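Twitching motility pilus retraction protein (Geobacter sulfurreducens PCA, PDB 5ZFQ) probably hydrolyses ATP as a hexameric motor that retracts type IV pili and so powers twitching motility. Local coordinates at residues V139-L144 / L305-M310. Numbering follows the deposited sequence.
Sequences VVVKEL and LALEVM
Val140 and Val309 reach for each other tip to tip, methyl against methyl, and this is the closer of the two side-chain pairs between the short helix 139-144 and the strand 303-310. CG1 of Val140 makes the closest approach: it comes within 3.9 Å of Val309 CG1 and 4.1 Å of Val309 CG2, so that it meets both arms of the strand valine. In Val140 a chi1 of 67° sets CG1 between the backbone N and the carbonyl carbon and turns that methyl to the strand. Val309 has CG1 anti to the backbone N (chi1 -177°) and CG2 beside that N, anti to the carbonyl carbon, and both prongs are presented to the helix.

Two residues back along the strand, on the same face of the sheet, Leu307 extends toward the helix and brings CD2 to 4.2 Å from Val141 CG2, a looser touch. Val141 leaves the helix at a different angle from Val140, and it also rests on Met290 of the neighbouring strand 286-296. Val140 in turn meets Val311 just past the strand, and Leu307 also leans on Pro138.

The strand lies at the edge of the mixed sheet of what is, by family, a RecA-like ATPase domain, paired antiparallel with 286-296. Its opposite face is turned to the C-terminal helices: Ala306 packs on helix 344-353, while the Glu308 carboxylate is hydrogen-bonded, OE2 to Ala259 N and OE1 to Met344 N. The helix is thus laid over one side of the sheet's edge, and C-terminal helices lie over the other. Between helix and strand the chemistry is purely aliphatic, which implies a join held by buried methyl packing and shape, without polar bonds to fix its direction.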
# COMPACT_ATOMS: atom_id res chain seq x y z
N VAL A 139 -9.33 36.28 31.48
CA VAL A 139 -8.54 35.78 32.59
C VAL A 139 -8.57 34.26 32.69
O VAL A 139 -7.68 33.66 33.29
CB VAL A 139 -9.02 36.37 33.91
CG1 VAL A 139 -9.13 37.90 33.80
CG2 VAL A 139 -10.35 35.76 34.30
N VAL A 140 -9.58 33.64 32.10
CA VAL A 140 -9.72 32.19 32.21
C VAL A 140 -8.54 31.51 31.56
O VAL A 140 -8.14 30.42 31.96
CB VAL A 140 -11.04 31.67 31.57
CG1 VAL A 140 -11.03 31.86 30.04
CG2 VAL A 140 -11.28 30.21 31.95
N VAL A 141 -7.96 32.18 30.56
CA VAL A 141 -6.82 31.59 29.86
C VAL A 141 -5.64 31.60 30.80
O VAL A 141 -4.93 30.62 30.92
CB VAL A 141 -6.46 32.35 28.57
CG1 VAL A 141 -5.37 31.60 27.84
CG2 VAL A 141 -7.67 32.51 27.68
N LYS A 142 -5.47 32.73 31.49
CA LYS A 142 -4.43 32.87 32.49
C LYS A 142 -4.57 31.80 33.58
O LYS A 142 -3.58 31.20 34.00
CB LYS A 142 -4.47 34.27 33.09
CG LYS A 142 -3.30 34.54 33.99
CD LYS A 142 -3.06 36.02 34.27
CE LYS A 142 -4.34 36.84 34.22
NZ LYS A 142 -4.17 38.06 33.37
N GLU A 143 -5.81 31.55 34.00
CA GLU A 143 -6.09 30.51 34.98
C GLU A 143 -5.68 29.15 34.44
O GLU A 143 -5.17 28.30 35.19
CB GLU A 143 -7.57 30.49 35.35
CG GLU A 143 -8.02 31.67 36.22
CD GLU A 143 -9.51 31.63 36.54
OE1 GLU A 143 -10.19 30.63 36.18
OE2 GLU A 143 -10.00 32.61 37.17
N LEU A 144 -5.92 28.93 33.15
CA LEU A 144 -5.58 27.65 32.52
C LEU A 144 -4.08 27.45 32.47
O LEU A 144 -3.60 26.31 32.49
CB LEU A 144 -6.17 27.57 31.11
CG LEU A 144 -7.67 27.29 31.02
CD1 LEU A 144 -8.06 27.33 29.57
CD2 LEU A 144 -7.99 25.95 31.60
N LEU A 305 -9.86 39.11 18.03
CA LEU A 305 -9.97 37.73 18.38
C LEU A 305 -11.29 37.30 18.96
O LEU A 305 -11.84 37.96 19.78
CB LEU A 305 -8.86 37.36 19.34
CG LEU A 305 -8.82 35.89 19.69
CD1 LEU A 305 -8.14 35.11 18.61
CD2 LEU A 305 -8.18 35.64 21.03
N ALA A 306 -11.80 36.20 18.45
CA ALA A 306 -13.03 35.59 18.90
C ALA A 306 -12.58 34.26 19.49
O ALA A 306 -11.79 33.56 18.93
CB ALA A 306 -14.01 35.43 17.79
N LEU A 307 -13.12 33.91 20.61
CA LEU A 307 -12.58 32.79 21.34
C LEU A 307 -13.67 31.97 22.04
O LEU A 307 -14.50 32.50 22.79
CB LEU A 307 -11.56 33.28 22.37
CG LEU A 307 -10.92 32.30 23.35
CD1 LEU A 307 -9.81 31.45 22.71
CD2 LEU A 307 -10.43 33.08 24.56
N GLU A 308 -13.62 30.67 21.84
CA GLU A 308 -14.52 29.80 22.50
C GLU A 308 -13.66 29.08 23.52
O GLU A 308 -12.65 28.56 23.19
CB GLU A 308 -15.13 28.83 21.52
CG GLU A 308 -15.77 27.64 22.18
CD GLU A 308 -16.93 27.07 21.43
OE1 GLU A 308 -17.96 27.70 21.37
OE2 GLU A 308 -16.81 25.98 20.93
N VAL A 309 -14.08 29.08 24.77
CA VAL A 309 -13.35 28.41 25.83
C VAL A 309 -14.17 27.38 26.55
O VAL A 309 -15.21 27.68 27.05
CB VAL A 309 -12.92 29.40 26.91
CG1 VAL A 309 -12.10 28.73 27.98
CG2 VAL A 309 -12.17 30.56 26.33
N MET A 310 -13.68 26.17 26.65
CA MET A 310 -14.35 25.13 27.39
C MET A 310 -13.50 24.67 28.56
O MET A 310 -12.43 24.19 28.36
CB MET A 310 -14.59 23.95 26.49
CG MET A 310 -15.55 22.92 27.03
SD MET A 310 -14.92 21.64 28.08
CE MET A 310 -13.73 20.80 27.12